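Local coordinates for putative nucleoprotein (Infectious salmon anemia virus, PDB 4EWC), which encapsidates the negative-strand viral RNA genome, shielding it from nucleases and forming the ribonucleoprotein that serves as template for transcription and replication, at residues D228-A231 with A232-S236; L149-G152 with M153-A157; A164-S167 with E168-S172; S249-T252 with E253-S257. All coordinates share one frame; numbering follows the deposited sequence.

Contact 1: D228-A231 with A232-S236; sequences DLKA and AFRQS
The side chain of Arg234 crosses that of Lys230, one turn earlier on helix 226-236, and can be followed from its root to its guanidinium. Its CB stands 3.6 Å from Lys230 O, and CG passes the same oxygen at 3.2 Å, because CG lies next to the backbone N (chi1 -59°). A bend at chi2 (-67°) turns the chain so that its end slants toward the end of the lysine. At the tip, NH2 is 3.5 Å from Lys230 CE, a methylene that lies over one face of the guanidinium, displaced toward its rim. The lysine itself is fully extended. Beneath the two chains runs ordinary i to i+4 alpha-helical bonding, including a nearly straight Arg234 N to Lys230 O bond of 2.8 Å. One turn on, Ala232 O accepts from both Ser236 N and Ser236 OG (2.7 Å), which reach it from opposite faces of its plane. Leu229 and Phe233, on the buried flank, pack against helices 142-162 and 174-188. Lys230 NZ comes within 4.3 Å of Arg234 NH2, and these two cations would disfavour one another; the salt bridge from Arg234 NH2 to Asp188 OD1 probably offsets that cost and directs the guanidinium toward helix 174-188.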
loop_
_atom_site.group_PDB
_atom_site.type_symbol
_atom_site.label_atom_id
_atom_site.label_comp_id
_atom_site.label_asym_id
_atom_site.label_seq_id
_atom_site.Cartn_x
_atom_site.Cartn_y
_atom_site.Cartn_z
ATOM N N ASP A 228 -17.611 -33.266 -29.579
ATOM C CA ASP A 228 -16.678 -32.765 -30.566
ATOM C C ASP A 228 -15.518 -32.095 -29.847
ATOM O O ASP A 228 -14.354 -32.335 -30.170
ATOM C CB ASP A 228 -17.350 -31.784 -31.536
ATOM C CG ASP A 228 -18.450 -32.427 -32.341
ATOM O OD1 ASP A 228 -18.546 -33.672 -32.338
ATOM O OD2 ASP A 228 -19.229 -31.687 -32.984
ATOM N N LEU A 229 -15.845 -31.271 -28.855
ATOM C CA LEU A 229 -14.817 -30.550 -28.117
ATOM C C LEU A 229 -13.866 -31.489 -27.379
ATOM O O LEU A 229 -12.663 -31.255 -27.335
ATOM C CB LEU A 229 -15.434 -29.544 -27.149
ATOM C CG LEU A 229 -14.348 -28.713 -26.450
ATOM C CD1 LEU A 229 -13.339 -28.173 -27.480
ATOM C CD2 LEU A 229 -14.926 -27.582 -25.581
ATOM N N LYS A 230 -14.417 -32.548 -26.799
ATOM C CA LYS A 230 -13.629 -33.515 -26.064
ATOM C C LYS A 230 -12.688 -34.271 -27.000
ATOM O O LYS A 230 -11.486 -34.342 -26.764
ATOM C CB LYS A 230 -14.558 -34.487 -25.342
ATOM C CG LYS A 230 -13.839 -35.602 -24.635
ATOM C CD LYS A 230 -14.806 -36.640 -24.146
ATOM C CE LYS A 230 -14.087 -37.592 -23.193
ATOM N NZ LYS A 230 -14.998 -38.580 -22.557
ATOM N N ALA A 231 -13.257 -34.825 -28.066
ATOM C CA ALA A 231 -12.509 -35.568 -29.082
ATOM C C ALA A 231 -11.380 -34.754 -29.713
ATOM O O ALA A 231 -10.280 -35.274 -29.931
ATOM C CB ALA A 231 -13.461 -36.091 -30.171
ATOM N N ALA A 232 -11.665 -33.485 -29.995
ATOM C CA ALA A 232 -10.700 -32.572 -30.579
ATOM C C ALA A 232 -9.544 -32.354 -29.616
ATOM O O ALA A 232 -8.366 -32.405 -29.995
ATOM C CB ALA A 232 -11.370 -31.246 -30.910
ATOM N N PHE A 233 -9.893 -32.127 -28.358
ATOM C CA PHE A 233 -8.914 -32.006 -27.289
ATOM C C PHE A 233 -8.039 -33.274 -27.144
ATOM O O PHE A 233 -6.814 -33.194 -27.224
ATOM C CB PHE A 233 -9.617 -31.636 -25.973
ATOM C CG PHE A 233 -8.703 -31.608 -24.784
ATOM C CD1 PHE A 233 -7.569 -30.814 -24.793
ATOM C CD2 PHE A 233 -8.987 -32.363 -23.642
ATOM C CE1 PHE A 233 -6.729 -30.776 -23.690
ATOM C CE2 PHE A 233 -8.156 -32.328 -22.529
ATOM C CZ PHE A 233 -7.023 -31.539 -22.547
ATOM N N ARG A 234 -8.665 -34.434 -26.952
ATOM C CA ARG A 234 -7.937 -35.698 -26.739
ATOM C C ARG A 234 -6.958 -36.071 -27.875
ATOM O O ARG A 234 -5.978 -36.780 -27.654
ATOM C CB ARG A 234 -8.920 -36.844 -26.525
ATOM C CG ARG A 234 -9.851 -36.669 -25.342
ATOM C CD ARG A 234 -9.091 -36.706 -24.039
ATOM N NE ARG A 234 -9.941 -36.361 -22.887
ATOM C CZ ARG A 234 -10.589 -37.249 -22.137
ATOM N NH1 ARG A 234 -10.499 -38.541 -22.413
ATOM N NH2 ARG A 234 -11.329 -36.841 -21.119
ATOM N N GLN A 235 -7.235 -35.594 -29.083
ATOM C CA GLN A 235 -6.407 -35.900 -30.235
ATOM C C GLN A 235 -5.346 -34.858 -30.463
ATOM O O GLN A 235 -4.260 -35.160 -30.963
ATOM C CB GLN A 235 -7.270 -35.988 -31.485
ATOM C CG GLN A 235 -8.163 -37.176 -31.448
ATOM C CD GLN A 235 -8.613 -37.591 -32.818
ATOM O OE1 GLN A 235 -8.414 -36.866 -33.799
ATOM N NE2 GLN A 235 -9.221 -38.773 -32.902
ATOM N N SER A 236 -5.678 -33.621 -30.129
ATOM C CA SER A 236 -4.766 -32.522 -30.361
ATOM C C SER A 236 -3.676 -32.441 -29.323
ATOM O O SER A 236 -2.607 -31.925 -29.611
ATOM C CB SER A 236 -5.523 -31.200 -30.394
ATOM O OG SER A 236 -6.449 -31.187 -31.465
#

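Contact 2: L149-G152 with M153-A157; sequences LFIG and MVFPA
Phe150 and Phe155 each take an aliphatic branch of a residue four positions away onto one ring face, the i to i+4 side-chain packing of an alpha-helix. Over Phe150 sits Val154 CG2, 3.7 Å from the ring centroid and only 13° off the normal, so this CH-pi contact is almost central. Around the same ring, helix 253-269 supplies Cys260 and Met261, and Tyr243 of a loop joins them. Over Phe155 lies Ile151 CG2, 3.9 Å from the centroid and shifted toward the rim; the isoleucine and the ring run side by side in the same direction. Ile151 chi1 of -69° places CG2 beside its own carbonyl carbon, on the side where the next turn brings up the phenyl group. Leu397, Met398 and Ile401 of helix 394-402 also touch Phe155, so this part of helix 142-162 packs on helices 253-269 and 394-402, and through Val154 on Phe233 of helix 226-236. The apolar run is predicted to be transmembrane, yet here it packs within the folded protein. On another flank Leu149 CD1 meets the selenium of Met153, a selenomethionine, at 4.0 Å, the two chains again lying alongside. Phe150 O accepts from two amides: Val154 N at 2.8 Å, nearly in line with the carbonyl, and Met153 N at 3.3 Å, well above its plane. Pro156 interrupts the series and kinks the helix, since its nitrogen carries no hydrogen for the preceding turn; instead its CG and CD both lie 3.2 Å from Gly152 O.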
loop_
_atom_site.group_PDB
_atom_site.type_symbol
_atom_site.label_atom_id
_atom_site.label_comp_id
_atom_site.label_asym_id
_atom_site.label_seq_id
_atom_site.Cartn_x
_atom_site.Cartn_y
_atom_site.Cartn_z
ATOM N N LEU A 149 4.451 -27.223 -24.074
ATOM C CA LEU A 149 4.146 -28.119 -25.180
ATOM C C LEU A 149 2.635 -28.285 -25.270
ATOM O O LEU A 149 2.034 -28.108 -26.339
ATOM C CB LEU A 149 4.824 -29.474 -24.982
ATOM C CG LEU A 149 4.567 -30.475 -26.099
ATOM C CD1 LEU A 149 4.853 -29.794 -27.424
ATOM C CD2 LEU A 149 5.404 -31.725 -25.959
ATOM N N PHE A 150 2.040 -28.620 -24.129
ATOM C CA PHE A 150 0.599 -28.730 -23.986
ATOM C C PHE A 150 -0.102 -27.512 -24.555
ATOM O O PHE A 150 -1.006 -27.648 -25.375
ATOM C CB PHE A 150 0.216 -28.923 -22.513
ATOM C CG PHE A 150 -1.262 -29.103 -22.283
ATOM C CD1 PHE A 150 -2.126 -28.016 -22.288
ATOM C CD2 PHE A 150 -1.782 -30.358 -22.044
ATOM C CE1 PHE A 150 -3.475 -28.193 -22.089
ATOM C CE2 PHE A 150 -3.123 -30.546 -21.837
ATOM C CZ PHE A 150 -3.972 -29.466 -21.859
ATOM N N ILE A 151 0.295 -26.323 -24.107
ATOM C CA ILE A 151 -0.356 -25.103 -24.569
ATOM C C ILE A 151 -0.165 -24.909 -26.077
ATOM O O ILE A 151 -1.126 -24.717 -26.809
ATOM C CB ILE A 151 0.100 -23.857 -23.786
ATOM C CG1 ILE A 151 -0.421 -23.926 -22.351
ATOM C CG2 ILE A 151 -0.429 -22.597 -24.460
ATOM C CD1 ILE A 151 0.290 -22.986 -21.386
ATOM N N GLY A 152 1.072 -24.999 -26.543
ATOM C CA GLY A 152 1.357 -24.898 -27.967
ATOM C C GLY A 152 0.593 -25.841 -28.892
ATOM O O GLY A 152 0.406 -25.528 -30.073
HETATM N N MSE A 153 0.150 -26.987 -28.367
HETATM C CA MSE A 153 -0.591 -27.965 -29.167
HETATM C C MSE A 153 -2.095 -27.858 -28.979
HETATM O O MSE A 153 -2.857 -28.053 -29.929
HETATM C CB MSE A 153 -0.112 -29.405 -28.905
HETATM C CG MSE A 153 1.210 -29.713 -29.591
HETATM SE SE MSE A 153 1.775 -31.553 -29.282
HETATM C CE MSE A 153 0.414 -32.431 -30.319
ATOM N N VAL A 154 -2.521 -27.534 -27.761
ATOM C CA VAL A 154 -3.941 -27.478 -27.445
ATOM C C VAL A 154 -4.576 -26.166 -27.908
ATOM O O VAL A 154 -5.612 -26.186 -28.574
ATOM C CB VAL A 154 -4.196 -27.774 -25.929
ATOM C CG1 VAL A 154 -5.671 -27.519 -25.504
ATOM C CG2 VAL A 154 -3.780 -29.214 -25.588
ATOM N N PHE A 155 -3.954 -25.030 -27.598
ATOM C CA PHE A 155 -4.526 -23.717 -27.973
ATOM C C PHE A 155 -4.861 -23.518 -29.472
ATOM O O PHE A 155 -5.938 -23.000 -29.788
ATOM C CB PHE A 155 -3.702 -22.550 -27.399
ATOM C CG PHE A 155 -3.987 -22.264 -25.940
ATOM C CD1 PHE A 155 -4.019 -23.299 -25.007
ATOM C CD2 PHE A 155 -4.221 -20.962 -25.493
ATOM C CE1 PHE A 155 -4.296 -23.046 -23.655
ATOM C CE2 PHE A 155 -4.491 -20.697 -24.141
ATOM C CZ PHE A 155 -4.526 -21.738 -23.231
ATOM N N PRO A 156 -3.954 -23.926 -30.395
ATOM C CA PRO A 156 -4.341 -23.850 -31.815
ATOM C C PRO A 156 -5.613 -24.652 -32.109
ATOM O O PRO A 156 -6.481 -24.185 -32.842
ATOM C CB PRO A 156 -3.147 -24.466 -32.541
ATOM C CG PRO A 156 -1.982 -24.172 -31.643
ATOM C CD PRO A 156 -2.528 -24.278 -30.235
ATOM N N ALA A 157 -5.733 -25.831 -31.510
ATOM C CA ALA A 157 -6.916 -26.668 -31.696
ATOM C C ALA A 157 -8.161 -26.011 -31.128
ATOM O O ALA A 157 -9.266 -26.215 -31.646
ATOM C CB ALA A 157 -6.709 -28.024 -31.064
#

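Contact 3: A164-S167 with E168-S172; sequences AILS and EGEMS
Ser167 and Glu170 exchange hydrogen bonds, each side chain serving the other residue's backbone. Ser167 OG is held between its own N and carbonyl carbon (chi1 77°), and from there it accepts from Glu170 N at 3.0 Å. The glutamate reaches back by a different conformation: CG stands opposite the carbonyl carbon (chi1 -74°) and the chain beyond it is extended, which carries OE1 to within 2.7 Å of Ser167 N. That bond is almost straight, at 173°, and meets OE1 on its anti side, somewhat out of the carboxylate plane. Glu170 CG passes Ser167 OG at 3.1 Å on the way. Together the two bonds make a capping box, with Ser167 as N-cap of the short, weakly bonded helix 168-171, which follows the loop after helix 142-162. The carboxylate lies where it would be favoured by the positive end of a helix, although so short a helix probably contributes little. Leu166 lies beside the cap, its CB 3.7 Å from Glu170 OE1; its apolar contact is CD1 on CG of Met171, a selenomethionine, at 3.7 Å. Met171 bends at chi3 and continues toward Thr159 and Phe162 of helix 142-162 and Met398 of helix 394-402.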
loop_
_atom_site.group_PDB
_atom_site.type_symbol
_atom_site.label_atom_id
_atom_site.label_comp_id
_atom_site.label_asym_id
_atom_site.label_seq_id
_atom_site.Cartn_x
_atom_site.Cartn_y
_atom_site.Cartn_z
ATOM N N ALA A 164 -15.612 -22.103 -35.680
ATOM C CA ALA A 164 -16.889 -22.591 -36.162
ATOM C C ALA A 164 -18.001 -21.833 -35.458
ATOM O O ALA A 164 -19.090 -21.679 -35.984
ATOM C CB ALA A 164 -17.023 -24.064 -35.878
ATOM N N ILE A 165 -17.707 -21.347 -34.263
ATOM C CA ILE A 165 -18.731 -20.883 -33.342
ATOM C C ILE A 165 -18.661 -19.379 -33.137
ATOM O O ILE A 165 -19.680 -18.723 -32.958
ATOM C CB ILE A 165 -18.539 -21.580 -31.979
ATOM C CG1 ILE A 165 -18.785 -23.075 -32.119
ATOM C CG2 ILE A 165 -19.481 -21.016 -30.952
ATOM C CD1 ILE A 165 -20.177 -23.401 -32.660
ATOM N N LEU A 166 -17.442 -18.857 -33.154
ATOM C CA LEU A 166 -17.178 -17.484 -32.791
ATOM C C LEU A 166 -16.479 -16.787 -33.914
ATOM O O LEU A 166 -15.849 -17.408 -34.747
ATOM C CB LEU A 166 -16.252 -17.389 -31.574
ATOM C CG LEU A 166 -16.620 -18.023 -30.233
ATOM C CD1 LEU A 166 -15.650 -17.520 -29.171
ATOM C CD2 LEU A 166 -18.063 -17.725 -29.865
ATOM N N SER A 167 -16.584 -15.469 -33.908
ATOM C CA SER A 167 -15.856 -14.646 -34.844
ATOM C C SER A 167 -14.448 -14.506 -34.327
ATOM O O SER A 167 -14.092 -15.023 -33.267
ATOM C CB SER A 167 -16.476 -13.262 -34.924
ATOM O OG SER A 167 -16.113 -12.493 -33.787
ATOM N N GLU A 168 -13.665 -13.759 -35.082
ATOM C CA GLU A 168 -12.296 -13.464 -34.735
ATOM C C GLU A 168 -12.246 -12.472 -33.576
ATOM O O GLU A 168 -11.518 -12.668 -32.601
ATOM C CB GLU A 168 -11.601 -12.868 -35.963
ATOM C CG GLU A 168 -10.269 -12.214 -35.683
ATOM C CD GLU A 168 -9.144 -13.213 -35.576
ATOM O OE1 GLU A 168 -9.420 -14.416 -35.381
ATOM O OE2 GLU A 168 -7.975 -12.792 -35.700
ATOM N N GLY A 169 -13.024 -11.401 -33.699
ATOM C CA GLY A 169 -13.017 -10.344 -32.711
ATOM C C GLY A 169 -13.488 -10.865 -31.370
ATOM O O GLY A 169 -12.995 -10.447 -30.322
ATOM N N GLU A 170 -14.449 -11.783 -31.423
ATOM C CA GLU A 170 -15.015 -12.396 -30.234
ATOM C C GLU A 170 -13.958 -13.159 -29.417
ATOM O O GLU A 170 -13.922 -13.055 -28.186
ATOM C CB GLU A 170 -16.194 -13.301 -30.609
ATOM C CG GLU A 170 -17.425 -12.499 -30.989
ATOM C CD GLU A 170 -18.582 -13.312 -31.574
ATOM O OE1 GLU A 170 -18.350 -14.370 -32.202
ATOM O OE2 GLU A 170 -19.738 -12.860 -31.405
HETATM N N MSE A 171 -13.092 -13.902 -30.097
HETATM C CA MSE A 171 -12.056 -14.633 -29.401
HETATM C C MSE A 171 -11.001 -13.707 -28.782
HETATM O O MSE A 171 -10.225 -14.128 -27.934
HETATM C CB MSE A 171 -11.415 -15.681 -30.305
HETATM C CG MSE A 171 -12.133 -17.015 -30.266
HETATM SE SE MSE A 171 -11.669 -18.381 -31.671
HETATM C CE MSE A 171 -9.708 -18.326 -31.504
ATOM N N SER A 172 -10.965 -12.448 -29.197
ATOM C CA SER A 172 -10.015 -11.500 -28.610
ATOM C C SER A 172 -10.590 -10.832 -27.344
ATOM O O SER A 172 -9.907 -10.067 -26.652
ATOM C CB SER A 172 -9.558 -10.446 -29.645
ATOM O OG SER A 172 -10.627 -9.622 -30.053
#

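Contact 4: S249-T252 with E253-S257; sequences SKAT and ESSIS
Thr252 OG1 accepts from Ser255 N at 3.2 Å, and Thr252 O accepts from Ile256 N at 3.0 Å, so one residue holds two successive amides of the helix's first turn. The hydroxyl gets there by its torsion: at chi1 64° OG1 sits between the threonine's N and carbonyl carbon, facing forward along the chain, while CG2 is turned away beside the N. Ser255 CB points back toward the cap residue and lies 3.2 Å from Thr252 OG1. Ile256 CG1 passes Thr252 O at 3.2 Å, and its CD1 makes the apolar contact with Ala251 CB at 4.0 Å. Thr252 is thus the N-cap of helix 253-269, its side chain taking the place of a carbonyl that the preceding loop does not provide. Further out, the loop is shaped by an ST turn in which Ser249 OG accepts from Ala251 N at 3.0 Å. In the next shell, Glu253 OE2 forms a salt bridge with Arg237, and OE1 makes a long, weak ion pair with Lys239; both basic residues belong to a stretch thought to act as a nuclear localization signal. Ile256 is backed by Asn146 of helix 142-162 and by Tyr243.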
loop_
_atom_site.group_PDB
_atom_site.type_symbol
_atom_site.label_atom_id
_atom_site.label_comp_id
_atom_site.label_asym_id
_atom_site.label_seq_id
_atom_site.Cartn_x
_atom_site.Cartn_y
_atom_site.Cartn_z
ATOM N N SER A 249 9.167 -43.145 -15.128
ATOM C CA SER A 249 7.956 -42.417 -14.774
ATOM C C SER A 249 6.703 -43.215 -15.125
ATOM O O SER A 249 6.620 -43.806 -16.199
ATOM C CB SER A 249 7.936 -41.076 -15.510
ATOM O OG SER A 249 6.663 -40.480 -15.443
ATOM N N LYS A 250 5.725 -43.228 -14.224
ATOM C CA LYS A 250 4.446 -43.882 -14.501
ATOM C C LYS A 250 3.493 -42.936 -15.248
ATOM O O LYS A 250 2.423 -43.347 -15.700
ATOM C CB LYS A 250 3.796 -44.378 -13.210
ATOM C CG LYS A 250 4.683 -45.291 -12.358
ATOM C CD LYS A 250 4.171 -45.398 -10.906
ATOM C CE LYS A 250 5.027 -46.336 -10.052
ATOM N NZ LYS A 250 4.682 -47.782 -10.227
ATOM N N ALA A 251 3.901 -41.673 -15.371
ATOM C CA ALA A 251 3.104 -40.631 -16.020
ATOM C C ALA A 251 2.552 -41.044 -17.378
ATOM O O ALA A 251 3.247 -41.641 -18.186
ATOM C CB ALA A 251 3.922 -39.344 -16.153
ATOM N N THR A 252 1.289 -40.729 -17.628
ATOM C CA THR A 252 0.689 -41.051 -18.913
ATOM C C THR A 252 0.264 -39.772 -19.643
ATOM O O THR A 252 0.472 -38.663 -19.131
ATOM C CB THR A 252 -0.502 -42.006 -18.747
ATOM O OG1 THR A 252 -1.535 -41.354 -18.001
ATOM C CG2 THR A 252 -0.070 -43.271 -18.016
ATOM N N GLU A 253 -0.294 -39.940 -20.843
ATOM C CA GLU A 253 -0.784 -38.817 -21.624
ATOM C C GLU A 253 -1.878 -38.086 -20.851
ATOM O O GLU A 253 -1.816 -36.877 -20.669
ATOM C CB GLU A 253 -1.332 -39.264 -22.985
ATOM C CG GLU A 253 -2.127 -38.145 -23.678
ATOM C CD GLU A 253 -2.785 -38.545 -24.982
ATOM O OE1 GLU A 253 -2.289 -39.471 -25.652
ATOM O OE2 GLU A 253 -3.801 -37.910 -25.346
ATOM N N SER A 254 -2.876 -38.844 -20.410
ATOM C CA SER A 254 -3.969 -38.334 -19.595
ATOM C C SER A 254 -3.427 -37.655 -18.342
ATOM O O SER A 254 -3.847 -36.545 -17.984
ATOM C CB SER A 254 -4.891 -39.482 -19.205
ATOM O OG SER A 254 -5.868 -39.070 -18.274
ATOM N N SER A 255 -2.486 -38.328 -17.696
ATOM C CA SER A 255 -1.889 -37.884 -16.440
ATOM C C SER A 255 -1.273 -36.497 -16.542
ATOM O O SER A 255 -1.509 -35.632 -15.693
ATOM C CB SER A 255 -0.830 -38.913 -15.979
ATOM O OG SER A 255 0.230 -38.317 -15.233
ATOM N N ILE A 256 -0.489 -36.289 -17.587
ATOM C CA ILE A 256 0.203 -35.023 -17.757
ATOM C C ILE A 256 -0.775 -33.934 -18.210
ATOM O O ILE A 256 -0.727 -32.800 -17.714
ATOM C CB ILE A 256 1.408 -35.191 -18.708
ATOM C CG1 ILE A 256 2.339 -36.262 -18.125
ATOM C CG2 ILE A 256 2.144 -33.887 -18.892
ATOM C CD1 ILE A 256 3.584 -36.499 -18.916
ATOM N N SER A 257 -1.670 -34.299 -19.127
ATOM C CA SER A 257 -2.741 -33.421 -19.543
ATOM C C SER A 257 -3.424 -32.859 -18.280
ATOM O O SER A 257 -3.529 -31.652 -18.103
ATOM C CB SER A 257 -3.747 -34.171 -20.423
ATOM O OG SER A 257 -4.648 -33.263 -21.072
#

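How the contacts relate
Contacts 1, 2 and 4 meet where side chains of three helices, 226-236, 142-162 and 253-269, touch. Phe233 CE1 of contact 1 lies 3.6 Å from Phe150 CZ and 3.8 Å from Val154 CG2, both of contact 2. Ser257 OG of contact 4 approaches both rings, 3.3 Å from Phe233 CZ and 3.2 Å from Phe150 CE2. The centres of these contacts are about 12 Å (1 and 2), 16 Å (2 and 4) and 17 Å (1 and 4) apart. Contact 3 follows contact 2 along the chain without touching it, nearest atoms about 6 Å apart, and its centre lies about 32 Å from that of contact 4. None includes a bound ligand or RNA.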